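Local coordinates for protein carboxylase (Deinococcus radiodurans, PDB 5H80) that probably catalyses, through this biotin carboxylase domain, the ATP-dependent carboxylation of biotin in a single-chain bacterial carboxylase, at residues P365-Q370 and P435-Q440; H466-H471 and D480-E485; A38-V43 and A87-G92. All coordinates share one frame; numbering follows the deposited sequence.

Interaction 1 of 3, residues P365-Q370 and P435-Q440; sequences PGQAVQ and PGLLRQ
L437, on helix 435-440, wedges between the side chains of Q367 and V369, the two residues of strand 367-370 whose side chains face the helix. The case illustrates how one leucine can carry the contact between a helix and one strand without any hydrogen bond across it. L437 CG stands anti to the backbone N (chi1 180°), which carries the isobutyl group off the helix toward the strand. The packing is tight there: L437 CD2 rests on the strand backbone, 3.7 Å from A368 C, and L437 CG lies 3.9 Å from V369 CG1. The side chains of Q367 and L437 run past each other in opposite directions, so that the amide lies alongside the leucine, with Q367 OE1 3.6 Å from L437 CB. Beyond this wedge the contact thins out. Q440 starts toward the strand but makes no contact with it, its amide being hydrogen-bonded to R429 and H428. The strand is paired with strands 264-270 and 421-429 in an antiparallel sheet, and the helix packs on that sheet with the two short axes 9.0 Å apart at -40°. The chemistry implies cohesion by van der Waals packing, with Q367 turning its amide nitrogen to A433 and D431, in the turn that leads into the helix, while OE1 lies against the leucine.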
loop_
_atom_site.group_PDB
_atom_site.type_symbol
_atom_site.label_atom_id
_atom_site.label_comp_id
_atom_site.label_asym_id
_atom_site.label_seq_id
_atom_site.Cartn_x
_atom_site.Cartn_y
_atom_site.Cartn_z
ATOM N N PRO A 365 -11.771 9.729 -5.547
ATOM C CA PRO A 365 -11.344 10.521 -4.407
ATOM C C PRO A 365 -9.935 10.147 -3.944
ATOM O O PRO A 365 -9.390 9.141 -4.422
ATOM C CB PRO A 365 -12.344 10.085 -3.311
ATOM C CG PRO A 365 -12.543 8.716 -3.597
ATOM C CD PRO A 365 -12.670 8.649 -5.131
ATOM N N GLY A 366 -9.403 10.922 -3.020
ATOM C CA GLY A 366 -8.067 10.718 -2.485
ATOM C C GLY A 366 -7.009 11.286 -3.467
ATOM O O GLY A 366 -7.305 12.059 -4.366
ATOM N N GLN A 367 -5.780 10.952 -3.167
ATOM C CA GLN A 367 -4.673 11.717 -3.786
ATOM C C GLN A 367 -3.471 10.907 -3.507
ATOM O O GLN A 367 -3.354 10.247 -2.444
ATOM C CB GLN A 367 -4.560 13.136 -3.263
ATOM C CG GLN A 367 -4.591 13.268 -1.742
ATOM C CD GLN A 367 -4.404 14.671 -1.212
ATOM O OE1 GLN A 367 -3.839 15.551 -1.875
ATOM N NE2 GLN A 367 -4.860 14.881 0.021
ATOM N N ALA A 368 -2.506 11.023 -4.399
ATOM C CA ALA A 368 -1.194 10.332 -4.124
ATOM C C ALA A 368 -0.036 11.113 -4.781
ATOM O O ALA A 368 -0.262 11.987 -5.707
ATOM C CB ALA A 368 -1.224 8.923 -4.621
ATOM N N VAL A 369 1.126 10.924 -4.251
ATOM C CA VAL A 369 2.353 11.488 -4.798
ATOM C C VAL A 369 3.485 10.414 -4.763
ATOM O O VAL A 369 3.638 9.661 -3.818
ATOM C CB VAL A 369 2.767 12.750 -4.053
ATOM C CG1 VAL A 369 3.144 12.585 -2.557
ATOM C CG2 VAL A 369 3.990 13.391 -4.578
ATOM N N GLN A 370 4.348 10.475 -5.770
ATOM C CA GLN A 370 5.557 9.707 -5.833
ATOM C C GLN A 370 6.758 10.598 -5.747
ATOM O O GLN A 370 6.783 11.675 -6.397
ATOM C CB GLN A 370 5.668 8.911 -7.165
ATOM C CG GLN A 370 7.087 8.272 -7.436
ATOM C CD GLN A 370 7.078 7.270 -8.546
ATOM O OE1 GLN A 370 6.744 6.095 -8.352
ATOM N NE2 GLN A 370 7.467 7.678 -9.732
ATOM N N PRO A 435 -1.830 19.921 1.295
ATOM C CA PRO A 435 -0.859 20.063 2.375
ATOM C C PRO A 435 -0.709 18.814 3.272
ATOM O O PRO A 435 0.409 18.377 3.571
ATOM C CB PRO A 435 -1.367 21.281 3.112
ATOM C CG PRO A 435 -2.072 22.113 2.093
ATOM C CD PRO A 435 -2.766 21.077 1.295
ATOM N N GLY A 436 -1.815 18.175 3.571
ATOM C CA GLY A 436 -1.827 16.906 4.337
ATOM C C GLY A 436 -1.062 15.692 3.684
ATOM O O GLY A 436 -0.235 14.976 4.323
ATOM N N LEU A 437 -1.174 15.664 2.337
ATOM C CA LEU A 437 -0.449 14.719 1.526
ATOM C C LEU A 437 1.083 15.041 1.549
ATOM O O LEU A 437 1.853 14.133 1.780
ATOM C CB LEU A 437 -0.952 14.721 0.034
ATOM C CG LEU A 437 -0.191 13.715 -0.870
ATOM C CD1 LEU A 437 -0.367 12.272 -0.465
ATOM C CD2 LEU A 437 -0.598 13.919 -2.370
ATOM N N LEU A 438 1.473 16.295 1.370
ATOM C CA LEU A 438 2.856 16.658 1.440
ATOM C C LEU A 438 3.569 16.329 2.810
ATOM O O LEU A 438 4.711 15.919 2.831
ATOM C CB LEU A 438 2.986 18.100 1.089
ATOM C CG LEU A 438 2.466 18.389 -0.294
ATOM C CD1 LEU A 438 2.428 19.877 -0.244
ATOM C CD2 LEU A 438 3.385 17.888 -1.423
ATOM N N ARG A 439 2.837 16.561 3.921
ATOM C CA ARG A 439 3.245 16.345 5.323
ATOM C C ARG A 439 3.464 14.828 5.456
ATOM O O ARG A 439 4.529 14.398 5.930
ATOM C CB ARG A 439 2.171 16.861 6.346
ATOM C CG ARG A 439 2.092 18.362 6.541
ATOM C CD ARG A 439 0.734 18.849 7.125
ATOM N NE ARG A 439 0.633 20.325 7.034
ATOM C CZ ARG A 439 -0.525 21.006 6.887
ATOM N NH1 ARG A 439 -1.685 20.357 6.831
ATOM N NH2 ARG A 439 -0.523 22.363 6.803
ATOM N N GLN A 440 2.541 14.021 4.989
ATOM C CA GLN A 440 2.664 12.555 5.016
ATOM C C GLN A 440 3.851 12.056 4.248
ATOM O O GLN A 440 4.579 11.177 4.685
ATOM C CB GLN A 440 1.398 11.953 4.497
ATOM C CG GLN A 440 1.249 10.454 4.675
ATOM C CD GLN A 440 -0.096 9.931 4.093
ATOM O OE1 GLN A 440 -1.129 10.621 4.175
ATOM N NE2 GLN A 440 -0.087 8.716 3.515
#

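Interaction 2 of 3, residues H466-H471 and D480-E485; sequences HPDVQH and DERLPE
A buried histidine, H466, uses both ring nitrogens at once, one to start its own helix and the other to reach across to a carboxylate. H466 NE2 donates to E485 OE2 at 3.1 Å, with an N-H...O angle of 164°. The acceptor lies in the plane of the imidazole, yet the histidine meets it from above the carboxylate plane, and the two planes are 44° apart. On its other side the ring accepts from the backbone, H466 ND1 lying 3.0 Å from D468 N. H466 is the N-cap residue of helix 467-471 and this is its capping bond; the ring reaches D468 N because CG stands anti to the backbone N (chi1 -166°). The contact joins the short helices 467-471 and 483-490 in the C-terminal part of the biotin carboxylase domain, with W478 of the intervening helix 478-481 setting its ring edge-to-face with H466 and donating to D468 OD2. A water bridges D468 and R482, donating to D468 OD2 at 2.7 Å and accepting from R482 NE at 2.9 Å. D468 OD2 and R482 NE, 3.7 Å apart, form a long salt bridge in which no N-H points at the oxygen, so the attraction is probably one of charge only.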
loop_
_atom_site.group_PDB
_atom_site.type_symbol
_atom_site.label_atom_id
_atom_site.label_comp_id
_atom_site.label_asym_id
_atom_site.label_seq_id
_atom_site.Cartn_x
_atom_site.Cartn_y
_atom_site.Cartn_z
ATOM N N HIS A 466 8.168 23.435 0.850
ATOM C CA HIS A 466 8.162 24.727 0.242
ATOM C C HIS A 466 6.699 25.215 0.001
ATOM O O HIS A 466 5.854 24.490 -0.492
ATOM C CB HIS A 466 9.027 24.726 -1.030
ATOM C CG HIS A 466 9.341 26.108 -1.532
ATOM N ND1 HIS A 466 8.430 26.915 -2.172
ATOM C CD2 HIS A 466 10.489 26.817 -1.485
ATOM C CE1 HIS A 466 8.994 28.069 -2.475
ATOM N NE2 HIS A 466 10.252 28.026 -2.063
ATOM N N PRO A 467 6.383 26.416 0.480
ATOM C CA PRO A 467 5.084 27.025 0.254
ATOM C C PRO A 467 4.548 26.971 -1.142
ATOM O O PRO A 467 3.347 26.937 -1.389
ATOM C CB PRO A 467 5.343 28.502 0.671
ATOM C CG PRO A 467 6.529 28.491 1.511
ATOM C CD PRO A 467 7.363 27.305 1.096
ATOM N N ASP A 468 5.430 27.234 -2.126
ATOM C CA ASP A 468 4.964 27.206 -3.447
ATOM C C ASP A 468 4.505 25.760 -3.857
ATOM O O ASP A 468 3.564 25.637 -4.560
ATOM C CB ASP A 468 6.015 27.661 -4.500
ATOM C CG ASP A 468 6.459 29.115 -4.343
ATOM O OD1 ASP A 468 5.804 29.919 -3.640
ATOM O OD2 ASP A 468 7.489 29.422 -4.998
ATOM N N VAL A 469 5.093 24.707 -3.291
ATOM C CA VAL A 469 4.617 23.369 -3.559
ATOM C C VAL A 469 3.255 23.125 -2.779
ATOM O O VAL A 469 2.306 22.609 -3.326
ATOM C CB VAL A 469 5.666 22.328 -3.152
ATOM C CG1 VAL A 469 5.161 20.913 -3.269
ATOM C CG2 VAL A 469 6.859 22.431 -4.043
ATOM N N GLN A 470 3.253 23.563 -1.503
ATOM C CA GLN A 470 2.041 23.556 -0.712
ATOM C C GLN A 470 0.776 24.212 -1.358
ATOM O O GLN A 470 -0.291 23.608 -1.249
ATOM C CB GLN A 470 2.355 24.154 0.620
ATOM C CG GLN A 470 3.299 23.348 1.469
ATOM C CD GLN A 470 3.810 24.132 2.649
ATOM O OE1 GLN A 470 3.401 25.265 2.894
ATOM N NE2 GLN A 470 4.691 23.535 3.398
ATOM N N HIS A 471 0.915 25.278 -2.175
ATOM C CA HIS A 471 -0.181 25.871 -2.954
ATOM C C HIS A 471 -0.213 25.478 -4.435
ATOM O O HIS A 471 -1.156 25.837 -5.081
ATOM C CB HIS A 471 -0.077 27.375 -2.893
ATOM C CG HIS A 471 -0.306 27.925 -1.545
ATOM N ND1 HIS A 471 -1.520 27.823 -0.915
ATOM C CD2 HIS A 471 0.542 28.445 -0.653
ATOM C CE1 HIS A 471 -1.455 28.397 0.278
ATOM N NE2 HIS A 471 -0.199 28.765 0.485
ATOM N N ASP A 480 14.320 25.003 -11.386
ATOM C CA ASP A 480 15.661 25.428 -11.854
ATOM C C ASP A 480 15.969 26.855 -11.413
ATOM O O ASP A 480 17.108 27.174 -10.937
ATOM C CB ASP A 480 15.802 25.213 -13.337
ATOM C CG ASP A 480 15.882 23.699 -13.734
ATOM O OD1 ASP A 480 16.168 22.822 -12.875
ATOM O OD2 ASP A 480 15.608 23.413 -14.897
ATOM N N GLU A 481 14.946 27.699 -11.429
ATOM C CA GLU A 481 15.108 29.060 -10.934
ATOM C C GLU A 481 15.418 29.215 -9.500
ATOM O O GLU A 481 15.951 30.236 -9.114
ATOM C CB GLU A 481 13.874 29.876 -11.206
ATOM C CG GLU A 481 13.575 30.069 -12.666
ATOM C CD GLU A 481 12.512 31.124 -12.932
ATOM O OE1 GLU A 481 12.263 31.970 -12.085
ATOM O OE2 GLU A 481 11.954 31.099 -14.023
ATOM N N ARG A 482 15.000 28.284 -8.671
ATOM C CA ARG A 482 15.181 28.386 -7.220
ATOM C C ARG A 482 16.164 27.401 -6.629
ATOM O O ARG A 482 16.153 27.151 -5.418
ATOM C CB ARG A 482 13.842 28.152 -6.587
ATOM C CG ARG A 482 12.863 29.233 -6.980
ATOM C CD ARG A 482 11.464 28.929 -6.511
ATOM N NE ARG A 482 10.632 30.095 -6.774
ATOM C CZ ARG A 482 10.304 30.586 -7.987
ATOM N NH1 ARG A 482 9.596 31.694 -8.034
ATOM N NH2 ARG A 482 10.612 29.992 -9.160
ATOM N N LEU A 483 16.987 26.806 -7.484
ATOM C CA LEU A 483 17.915 25.785 -7.036
ATOM C C LEU A 483 18.827 26.304 -5.871
ATOM O O LEU A 483 18.902 25.641 -4.836
ATOM C CB LEU A 483 18.664 25.255 -8.234
ATOM C CG LEU A 483 19.744 24.198 -8.098
ATOM C CD1 LEU A 483 19.289 23.106 -7.140
ATOM C CD2 LEU A 483 20.064 23.635 -9.477
ATOM N N PRO A 484 19.419 27.531 -5.966
ATOM C CA PRO A 484 20.268 27.786 -4.755
ATOM C C PRO A 484 19.514 27.874 -3.401
ATOM O O PRO A 484 19.981 27.255 -2.387
ATOM C CB PRO A 484 21.046 29.062 -5.104
ATOM C CG PRO A 484 20.942 29.245 -6.598
ATOM C CD PRO A 484 19.662 28.534 -7.038
ATOM N N GLU A 485 18.323 28.455 -3.403
ATOM C CA GLU A 485 17.520 28.566 -2.159
ATOM C C GLU A 485 17.094 27.193 -1.629
ATOM O O GLU A 485 17.156 26.882 -0.395
ATOM C CB GLU A 485 16.332 29.548 -2.357
ATOM C CG GLU A 485 14.926 28.985 -2.693
ATOM C CD GLU A 485 13.802 30.062 -2.761
ATOM O OE1 GLU A 485 14.033 31.018 -3.544
ATOM O OE2 GLU A 485 12.711 29.974 -2.051
HETATM O O HOH W 1 8.991 31.719 -5.017
#

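Interaction 3 of 3, residues A38-V43 and A87-G92; sequences ANRGEV and AAYLDG
R40 N donates to N39 OD1 at 2.8 Å, the N-H arriving in the carbonyl plane on a lone pair of N39 OD1. With N39 ND2 also held, by the carbonyls of P109 and Y111, the amide is fixed at both ends, and the turn after strand 34-37 presents R40 to Y89 of segment 87-92. There the arginine meets the tyrosine with its aliphatic root: R40 CG sits over one face of the ring, 3.8 Å from its centroid and only 12° off the normal, a CH-pi contact, and R40 CB lies 3.5 Å from Y89 CE1. Bends at chi2 and chi3 then turn the chain away, leaving the guanidinium plane at 77° to the ring. That charged end pairs with D66 and makes cation-pi contacts with Y418 and F407. The carbonyl oxygen N39 O approaches the ring obliquely, 3.6 Å from Y89 CE1. Y89 OH accepts from A63 N. With an alanine at Y89, the R40 methylenes would probably lose their aromatic face and A63 N its acceptor. The arrangement belongs to the parallel-sheet N-terminal domain of biotin carboxylases: R40, in the loop after strand 34-37, meets Y89 of the short helix 86-89 that follows strand 77-80, with A63 just past the end of the intervening strand 57-62.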
loop_
_atom_site.group_PDB
_atom_site.type_symbol
_atom_site.label_atom_id
_atom_site.label_comp_id
_atom_site.label_asym_id
_atom_site.label_seq_id
_atom_site.Cartn_x
_atom_site.Cartn_y
_atom_site.Cartn_z
ATOM N N ALA A 38 13.297 -7.525 -20.678
ATOM C CA ALA A 38 14.441 -6.858 -21.310
ATOM C C ALA A 38 14.798 -5.478 -20.671
ATOM O O ALA A 38 14.682 -4.449 -21.294
ATOM C CB ALA A 38 14.239 -6.704 -22.819
ATOM N N ASN A 39 15.191 -5.510 -19.405
ATOM C CA ASN A 39 15.359 -4.345 -18.603
ATOM C C ASN A 39 16.009 -4.763 -17.246
ATOM O O ASN A 39 16.520 -5.887 -17.149
ATOM C CB ASN A 39 14.020 -3.562 -18.354
ATOM C CG ASN A 39 14.236 -2.058 -18.318
ATOM O OD1 ASN A 39 15.068 -1.562 -17.585
ATOM N ND2 ASN A 39 13.554 -1.309 -19.143
ATOM N N ARG A 40 16.126 -3.817 -16.323
ATOM C CA ARG A 40 16.807 -4.069 -15.057
ATOM C C ARG A 40 16.324 -3.167 -13.960
ATOM O O ARG A 40 15.538 -2.242 -14.222
ATOM C CB ARG A 40 18.329 -3.945 -15.330
ATOM C CG ARG A 40 18.707 -2.677 -16.034
ATOM C CD ARG A 40 18.902 -1.533 -15.104
ATOM N NE ARG A 40 19.758 -1.749 -13.876
ATOM C CZ ARG A 40 19.798 -0.914 -12.818
ATOM N NH1 ARG A 40 20.558 -1.146 -11.746
ATOM N NH2 ARG A 40 19.080 0.222 -12.822
ATOM N N GLY A 41 16.764 -3.380 -12.709
ATOM C CA GLY A 41 16.549 -2.389 -11.683
ATOM C C GLY A 41 15.088 -2.434 -11.236
ATOM O O GLY A 41 14.435 -3.495 -11.450
ATOM N N GLU A 42 14.578 -1.271 -10.802
ATOM C CA GLU A 42 13.246 -1.210 -10.141
ATOM C C GLU A 42 12.106 -1.668 -11.102
ATOM O O GLU A 42 11.254 -2.507 -10.718
ATOM C CB GLU A 42 12.973 0.112 -9.476
ATOM C CG GLU A 42 12.692 1.233 -10.422
ATOM C CD GLU A 42 11.231 1.289 -10.919
ATOM O OE1 GLU A 42 11.004 2.112 -11.778
ATOM O OE2 GLU A 42 10.349 0.441 -10.588
ATOM N N VAL A 43 12.191 -1.347 -12.390
ATOM C CA VAL A 43 11.202 -1.819 -13.352
ATOM C C VAL A 43 11.169 -3.374 -13.630
ATOM O O VAL A 43 10.027 -3.907 -13.827
ATOM C CB VAL A 43 11.142 -0.970 -14.651
ATOM C CG1 VAL A 43 12.215 -1.298 -15.660
ATOM C CG2 VAL A 43 9.736 -1.046 -15.255
ATOM N N ALA A 87 24.906 -0.895 -22.424
ATOM C CA ALA A 87 25.055 -1.640 -23.708
ATOM C C ALA A 87 24.549 -3.111 -23.765
ATOM O O ALA A 87 24.050 -3.542 -24.769
ATOM C CB ALA A 87 26.530 -1.658 -24.135
ATOM N N ALA A 88 24.801 -3.863 -22.720
ATOM C CA ALA A 88 24.432 -5.277 -22.650
ATOM C C ALA A 88 22.916 -5.428 -22.746
ATOM O O ALA A 88 22.428 -6.397 -23.383
ATOM C CB ALA A 88 24.899 -5.873 -21.328
ATOM N N TYR A 89 22.198 -4.516 -22.066
ATOM C CA TYR A 89 20.689 -4.496 -22.079
ATOM C C TYR A 89 20.078 -3.912 -23.359
ATOM O O TYR A 89 18.926 -4.198 -23.666
ATOM C CB TYR A 89 20.161 -3.759 -20.830
ATOM C CG TYR A 89 20.564 -4.346 -19.467
ATOM C CD1 TYR A 89 19.732 -5.251 -18.828
ATOM C CD2 TYR A 89 21.663 -3.930 -18.798
ATOM C CE1 TYR A 89 20.116 -5.803 -17.655
ATOM C CE2 TYR A 89 22.020 -4.458 -17.564
ATOM C CZ TYR A 89 21.136 -5.341 -16.963
ATOM O OH TYR A 89 21.434 -5.907 -15.770
ATOM N N LEU A 90 20.893 -3.248 -24.187
ATOM C CA LEU A 90 20.487 -2.662 -25.446
ATOM C C LEU A 90 20.874 -3.597 -26.646
ATOM O O LEU A 90 20.582 -3.294 -27.823
ATOM C CB LEU A 90 21.178 -1.294 -25.602
ATOM C CG LEU A 90 20.817 -0.231 -24.572
ATOM C CD1 LEU A 90 21.799 0.958 -24.522
ATOM C CD2 LEU A 90 19.376 0.146 -24.828
ATOM N N ASP A 91 21.523 -4.736 -26.375
ATOM C CA ASP A 91 21.869 -5.600 -27.514
ATOM C C ASP A 91 20.642 -6.424 -27.913
ATOM O O ASP A 91 20.415 -7.495 -27.436
ATOM C CB ASP A 91 23.189 -6.353 -27.238
ATOM C CG ASP A 91 23.636 -7.226 -28.413
ATOM O OD1 ASP A 91 22.841 -7.544 -29.344
ATOM O OD2 ASP A 91 24.790 -7.693 -28.308
ATOM N N GLY A 92 19.862 -5.861 -28.823
ATOM C CA GLY A 92 18.659 -6.515 -29.293
ATOM C C GLY A 92 18.850 -7.945 -29.728
ATOM O O GLY A 92 18.057 -8.814 -29.335
#

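How the interactions relate
Interactions 1 and 3 are buried, whereas interaction 2 is only partly so, and their chemistry differs accordingly only in part. Interaction 1 is apolar packing of a helix on an antiparallel sheet; interaction 3 joins aliphatic and aromatic groups between a loop and a short helix beside the parallel sheet, with charges paired outside the contact; interaction 2 relies on hydrogen bonds, a bridging water and the long D468-R482 salt bridge between short helices. Interactions 1 and 2 are neighbours: L438 CD1 touches Q470 CA at 3.7 Å, so helix 434-446 offers one side to the sheet and another to helix 467-471. Interaction 3 lies across the chain's centre from both, its centre about 32 Å from that of interaction 1.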